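Local atomic coordinates of 'Carboxyl esterase 2 (PDB entry 5MIF), a protein that probably acts as a carboxylesterase, hydrolysing carboxylic ester bonds with an alpha/beta-hydrolase fold. Residues 194-199 with 212-217; 112-117 with 143-148. All blocks are in the same frame, centred on the assembly; numbering follows the deposited sequence.

In the fold
Coming from the N terminus, the chain first builds strands 75-82 and 90-97 at one margin of the central sheet, then adds strand 109-115 further in, two places from 90-97. Contact 2 closes the first loop: after helix 129-139 the chain returns as strand 142-147, parallel to and directly beside 109-115. Only after that does contact 1 open, where helix 191-206, entered from strand 184-189, packs on strand 213-217. The two loops follow in series and neither nests nor crosses. Strand 184-189 lies between 109-115 and 213-217, so the contacts sit on one sheet, their centres about 11 Å apart. They touch where Leu195 and Ser196 meet Tyr148 and Phe115.

Contact 1: 194-199 with 212-217; sequences ELSSSV and KFQVLI
Ser196 rests on Leu216, its CB 3.6 Å from the CD2 methyl of the leucine. The same methyl lies 4.1 Å from the backbone N of Ser197, while the other branch, CD1, reaches 4.3 Å from Ser197 CB; the leucine thus spreads its two methyls against two successive residues of the helix. Gln214 approaches Ser196 from further back along the strand. Its chain is fully extended, with CG anti to the backbone N (chi1 170°), and passes CG within 3.8 Å of Ser196 OG, carrying the terminal amide up to the hydroxyl. That amide is probably turned over in the model, so which atom meets the serine is doubtful. The Ser197 hydroxyl turns back and bonds to the carbonyl O of Gly193.

With serines at the interface, the axes of the short helix and strand segments approach to 8.6 Å, their directions 149° apart. This is the second half of a beta-alpha-beta unit made of strand 184-189, helix 191-206 and strand 213-217. The turn into the helix fits the nucleophile elbow of alpha/beta hydrolases, with Ser190 probably the nucleophile.

Further out, Ser196 touches Phe186 on the adjoining strand 184-189 and Phe115 on strand 109-115 beyond it, and the backbone of Gln214 is bonded to Leu280 of strand 279-284 and to Glu278 just ahead of it. Val215 and Ile217 point to the other face of the sheet, where helix 329-345 packs on them. On the far side of the helix, Glu194 bonds to Trp120 and Asn160, and Ser198 to Asn160 and the carbonyl O of Val262.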
loop_
_atom_site.group_PDB
_atom_site.type_symbol
_atom_site.label_atom_id
_atom_site.label_comp_id
_atom_site.label_asym_id
_atom_site.label_seq_id
_atom_site.Cartn_x
_atom_site.Cartn_y
_atom_site.Cartn_z
ATOM N N GLU A 194 18.173 -4.074 6.141
ATOM C CA GLU A 194 19.422 -3.491 6.627
ATOM C C GLU A 194 20.498 -3.644 5.563
ATOM O O GLU A 194 21.226 -2.693 5.264
ATOM C CB GLU A 194 19.865 -4.142 7.948
ATOM C CG GLU A 194 21.116 -3.525 8.582
ATOM C CD GLU A 194 22.407 -4.242 8.190
ATOM O OE1 GLU A 194 22.316 -5.308 7.564
ATOM O OE2 GLU A 194 23.516 -3.752 8.521
ATOM N N LEU A 195 20.588 -4.832 4.970
ATOM C CA LEU A 195 21.604 -5.080 3.951
ATOM C C LEU A 195 21.391 -4.228 2.685
ATOM O O LEU A 195 22.352 -3.708 2.093
ATOM C CB LEU A 195 21.627 -6.573 3.583
ATOM C CG LEU A 195 22.149 -7.482 4.715
ATOM C CD1 LEU A 195 21.908 -8.961 4.412
ATOM C CD2 LEU A 195 23.620 -7.212 4.975
ATOM N N SER A 196 20.135 -4.106 2.257
ATOM C CA SER A 196 19.823 -3.348 1.047
ATOM C C SER A 196 20.245 -1.892 1.221
ATOM O O SER A 196 20.977 -1.337 0.398
ATOM C CB SER A 196 18.324 -3.444 0.713
ATOM O OG SER A 196 18.038 -2.856 -0.554
ATOM N N SER A 197 19.810 -1.285 2.317
ATOM C CA SER A 197 20.124 0.117 2.561
ATOM C C SER A 197 21.613 0.293 2.861
ATOM O O SER A 197 22.181 1.347 2.567
ATOM C CB SER A 197 19.283 0.669 3.712
ATOM O OG SER A 197 19.478 -0.124 4.862
ATOM N N SER A 198 22.248 -0.738 3.433
ATOM C CA SER A 198 23.693 -0.695 3.660
ATOM C C SER A 198 24.478 -0.656 2.363
ATOM O O SER A 198 25.411 0.139 2.221
ATOM C CB SER A 198 24.149 -1.890 4.500
ATOM O OG SER A 198 25.541 -1.819 4.761
ATOM N N VAL A 199 24.088 -1.509 1.419
ATOM C CA VAL A 199 24.735 -1.570 0.114
ATOM C C VAL A 199 24.499 -0.277 -0.684
ATOM O O VAL A 199 25.392 0.205 -1.408
ATOM C CB VAL A 199 24.239 -2.800 -0.680
ATOM C CG1 VAL A 199 24.717 -2.749 -2.123
ATOM C CG2 VAL A 199 24.731 -4.096 0.002
ATOM N N LYS A 212 17.953 1.845 -9.713
ATOM C CA LYS A 212 16.943 2.831 -10.095
ATOM C C LYS A 212 15.856 2.930 -9.032
ATOM O O LYS A 212 15.198 3.960 -8.876
ATOM C CB LYS A 212 16.318 2.475 -11.444
ATOM C CG LYS A 212 16.928 3.197 -12.634
ATOM C CD LYS A 212 16.177 2.838 -13.907
ATOM C CE LYS A 212 16.964 3.207 -15.153
ATOM N NZ LYS A 212 16.201 2.793 -16.364
ATOM N N PHE A 213 15.666 1.841 -8.299
ATOM C CA PHE A 213 14.550 1.740 -7.381
ATOM C C PHE A 213 14.868 0.744 -6.271
ATOM O O PHE A 213 15.479 -0.293 -6.518
ATOM C CB PHE A 213 13.282 1.339 -8.148
ATOM C CG PHE A 213 12.043 1.359 -7.316
ATOM C CD1 PHE A 213 11.586 2.542 -6.756
ATOM C CD2 PHE A 213 11.303 0.201 -7.130
ATOM C CE1 PHE A 213 10.436 2.567 -5.988
ATOM C CE2 PHE A 213 10.138 0.214 -6.371
ATOM C CZ PHE A 213 9.707 1.407 -5.787
ATOM N N GLN A 214 14.460 1.070 -5.050
ATOM C CA GLN A 214 14.772 0.235 -3.895
ATOM C C GLN A 214 13.512 -0.018 -3.091
ATOM O O GLN A 214 12.744 0.911 -2.828
ATOM C CB GLN A 214 15.854 0.905 -3.017
ATOM C CG GLN A 214 16.091 0.243 -1.647
ATOM C CD GLN A 214 17.233 0.886 -0.858
ATOM O OE1 GLN A 214 18.228 0.226 -0.527
ATOM N NE2 GLN A 214 17.085 2.177 -0.537
ATOM N N VAL A 215 13.286 -1.276 -2.718
ATOM C CA VAL A 215 12.178 -1.611 -1.838
ATOM C C VAL A 215 12.698 -2.185 -0.501
ATOM O O VAL A 215 13.484 -3.133 -0.482
ATOM C CB VAL A 215 11.211 -2.614 -2.481
ATOM C CG1 VAL A 215 10.122 -2.937 -1.493
ATOM C CG2 VAL A 215 10.567 -2.032 -3.768
ATOM N N LEU A 216 12.291 -1.573 0.603
ATOM C CA LEU A 216 12.642 -2.049 1.936
ATOM C C LEU A 216 11.365 -2.538 2.623
ATOM O O LEU A 216 10.400 -1.789 2.772
ATOM C CB LEU A 216 13.334 -0.948 2.769
ATOM C CG LEU A 216 14.571 -0.265 2.147
ATOM C CD1 LEU A 216 15.070 0.873 3.008
ATOM C CD2 LEU A 216 15.710 -1.259 1.900
ATOM N N ILE A 217 11.349 -3.813 2.997
ATOM C CA ILE A 217 10.186 -4.427 3.626
ATOM C C ILE A 217 10.478 -4.616 5.126
ATOM O O ILE A 217 11.379 -5.371 5.464
ATOM C CB ILE A 217 9.865 -5.796 2.958
ATOM C CG1 ILE A 217 9.871 -5.677 1.437
ATOM C CG2 ILE A 217 8.542 -6.367 3.441
ATOM C CD1 ILE A 217 9.786 -7.036 0.735
#

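Contact 2: 112-117 with 143-148; sequences IAYFHG and VFFVDY
His116 and Tyr148 lie in an offset stack, ring centroids 4.6 Å apart and planes 15° from parallel. Both take the crowded position, CG between the backbone N and carbonyl carbon (chi1 75° and 56°), folding the rings together beyond the strand ends. Tyr148 OH sits over the histidine's face, near its rim, and donates to His116 O at 2.8 Å from above the carbonyl plane. Two polar partners near the ring plane hold the imidazole's turn about CB-CG: ND1 donates to Gly117 O at 2.6 Å, and water 2 meets NE2 at the edge. Phe145, with CG anti to the backbone N, brings CZ to 3.6 Å from His116 CB, its ring nearly parallel to the imidazole but slid aside.

Earlier along the two parallel strands, hydrogen bonds run from Phe144 N to Ile112 O and from Tyr114 N to Phe144 O, each 2.7 Å, and, longer, from Val146 N to Tyr114 O (3.2 Å). Where they part, water 1 links Tyr114 O, His116 N and Val146 O above the centre of the Phe145 ring. On the side of the sheet carrying Phe145, Tyr114 CD2 lies 4.1 Å from Phe145 CE2 and Tyr114 OH bonds to Asp189; on the opposite side, Phe115 CE1 touches Val146 CG2 at 4.0 Å.

This is a beta-alpha-beta crossover through helix 129-139, and His116-Gly117 begin an HGGG sequence, which in hormone-sensitive lipase relatives shapes the oxyanion hole.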
loop_
_atom_site.group_PDB
_atom_site.type_symbol
_atom_site.label_atom_id
_atom_site.label_comp_id
_atom_site.label_asym_id
_atom_site.label_seq_id
_atom_site.Cartn_x
_atom_site.Cartn_y
_atom_site.Cartn_z
ATOM N N ILE A 112 16.451 -7.484 -10.313
ATOM C CA ILE A 112 16.344 -7.086 -8.921
ATOM C C ILE A 112 17.401 -7.819 -8.084
ATOM O O ILE A 112 17.337 -9.048 -7.943
ATOM C CB ILE A 112 14.943 -7.391 -8.351
ATOM C CG1 ILE A 112 13.852 -6.716 -9.201
ATOM C CG2 ILE A 112 14.876 -6.979 -6.878
ATOM C CD1 ILE A 112 12.457 -7.248 -8.940
ATOM N N ALA A 113 18.361 -7.074 -7.534
ATOM C CA ALA A 113 19.285 -7.653 -6.560
ATOM C C ALA A 113 18.515 -7.779 -5.258
ATOM O O ALA A 113 18.062 -6.771 -4.703
ATOM C CB ALA A 113 20.525 -6.784 -6.378
ATOM N N TYR A 114 18.321 -9.009 -4.782
ATOM C CA TYR A 114 17.520 -9.205 -3.583
ATOM C C TYR A 114 18.355 -9.714 -2.388
ATOM O O TYR A 114 19.126 -10.657 -2.514
ATOM C CB TYR A 114 16.336 -10.160 -3.847
ATOM C CG TYR A 114 15.324 -10.031 -2.724
ATOM C CD1 TYR A 114 14.356 -9.032 -2.754
ATOM C CD2 TYR A 114 15.408 -10.835 -1.584
ATOM C CE1 TYR A 114 13.470 -8.862 -1.717
ATOM C CE2 TYR A 114 14.523 -10.674 -0.540
ATOM C CZ TYR A 114 13.553 -9.681 -0.615
ATOM O OH TYR A 114 12.672 -9.511 0.423
ATOM N N PHE A 115 18.184 -9.072 -1.232
ATOM C CA PHE A 115 18.907 -9.416 -0.018
ATOM C C PHE A 115 17.915 -9.925 1.024
ATOM O O PHE A 115 17.107 -9.160 1.543
ATOM C CB PHE A 115 19.689 -8.204 0.496
ATOM C CG PHE A 115 20.405 -7.470 -0.593
ATOM C CD1 PHE A 115 21.559 -8.000 -1.157
ATOM C CD2 PHE A 115 19.892 -6.283 -1.103
ATOM C CE1 PHE A 115 22.212 -7.346 -2.190
ATOM C CE2 PHE A 115 20.531 -5.626 -2.146
ATOM C CZ PHE A 115 21.696 -6.152 -2.685
ATOM N N HIS A 116 17.955 -11.228 1.300
ATOM C CA HIS A 116 16.908 -11.869 2.099
ATOM C C HIS A 116 17.065 -11.589 3.580
ATOM O O HIS A 116 18.150 -11.221 4.048
ATOM C CB HIS A 116 16.907 -13.377 1.848
ATOM C CG HIS A 116 18.037 -14.109 2.510
ATOM N ND1 HIS A 116 18.027 -14.441 3.853
ATOM C CD2 HIS A 116 19.205 -14.584 2.013
ATOM C CE1 HIS A 116 19.137 -15.098 4.148
ATOM N NE2 HIS A 116 19.870 -15.196 3.050
ATOM N N GLY A 117 15.975 -11.755 4.320
ATOM C CA GLY A 117 15.995 -11.582 5.767
ATOM C C GLY A 117 16.136 -12.928 6.460
ATOM O O GLY A 117 16.450 -13.931 5.807
ATOM N N VAL A 143 15.702 -11.903 -10.932
ATOM C CA VAL A 143 16.046 -11.715 -9.521
ATOM C C VAL A 143 17.460 -12.259 -9.272
ATOM O O VAL A 143 17.759 -13.422 -9.570
ATOM C CB VAL A 143 15.052 -12.421 -8.582
ATOM C CG1 VAL A 143 15.577 -12.408 -7.138
ATOM C CG2 VAL A 143 13.676 -11.761 -8.659
ATOM N N PHE A 144 18.321 -11.385 -8.759
ATOM C CA PHE A 144 19.695 -11.707 -8.402
ATOM C C PHE A 144 19.699 -11.890 -6.897
ATOM O O PHE A 144 19.765 -10.920 -6.133
ATOM C CB PHE A 144 20.630 -10.579 -8.866
ATOM C CG PHE A 144 22.095 -10.809 -8.594
ATOM C CD1 PHE A 144 22.830 -11.710 -9.352
ATOM C CD2 PHE A 144 22.753 -10.060 -7.635
ATOM C CE1 PHE A 144 24.186 -11.894 -9.118
ATOM C CE2 PHE A 144 24.105 -10.238 -7.399
ATOM C CZ PHE A 144 24.823 -11.160 -8.137
ATOM N N PHE A 145 19.568 -13.140 -6.471
ATOM C CA PHE A 145 19.384 -13.461 -5.060
ATOM C C PHE A 145 20.741 -13.788 -4.422
ATOM O O PHE A 145 21.372 -14.801 -4.758
ATOM C CB PHE A 145 18.410 -14.633 -4.928
ATOM C CG PHE A 145 18.033 -14.971 -3.516
ATOM C CD1 PHE A 145 18.802 -15.861 -2.771
ATOM C CD2 PHE A 145 16.901 -14.435 -2.949
ATOM C CE1 PHE A 145 18.450 -16.193 -1.466
ATOM C CE2 PHE A 145 16.537 -14.757 -1.637
ATOM C CZ PHE A 145 17.310 -15.645 -0.897
ATOM N N VAL A 146 21.197 -12.918 -3.523
ATOM C CA VAL A 146 22.512 -13.082 -2.918
ATOM C C VAL A 146 22.436 -13.977 -1.683
ATOM O O VAL A 146 21.782 -13.644 -0.702
ATOM C CB VAL A 146 23.123 -11.740 -2.538
ATOM C CG1 VAL A 146 24.501 -11.964 -1.926
ATOM C CG2 VAL A 146 23.222 -10.845 -3.775
ATOM N N ASP A 147 23.098 -15.124 -1.756
ATOM C CA ASP A 147 23.094 -16.090 -0.662
ATOM C C ASP A 147 24.322 -15.873 0.214
ATOM O O ASP A 147 25.243 -16.690 0.240
ATOM C CB ASP A 147 23.045 -17.517 -1.239
ATOM C CG ASP A 147 22.646 -18.571 -0.207
ATOM O OD1 ASP A 147 22.162 -18.229 0.896
ATOM O OD2 ASP A 147 22.797 -19.765 -0.523
ATOM N N TYR A 148 24.341 -14.744 0.913
ATOM C CA TYR A 148 25.496 -14.337 1.709
ATOM C C TYR A 148 25.711 -15.282 2.912
ATOM O O TYR A 148 24.792 -16.000 3.329
ATOM C CB TYR A 148 25.311 -12.892 2.186
ATOM C CG TYR A 148 24.028 -12.704 2.965
ATOM C CD1 TYR A 148 23.992 -12.915 4.334
ATOM C CD2 TYR A 148 22.845 -12.334 2.325
ATOM C CE1 TYR A 148 22.823 -12.748 5.056
ATOM C CE2 TYR A 148 21.660 -12.172 3.042
ATOM C CZ TYR A 148 21.656 -12.382 4.401
ATOM O OH TYR A 148 20.486 -12.222 5.123
HETATM O O HOH W 1 19.312 -12.698 -0.622
HETATM O O HOH W 2 22.245 -16.515 2.717
#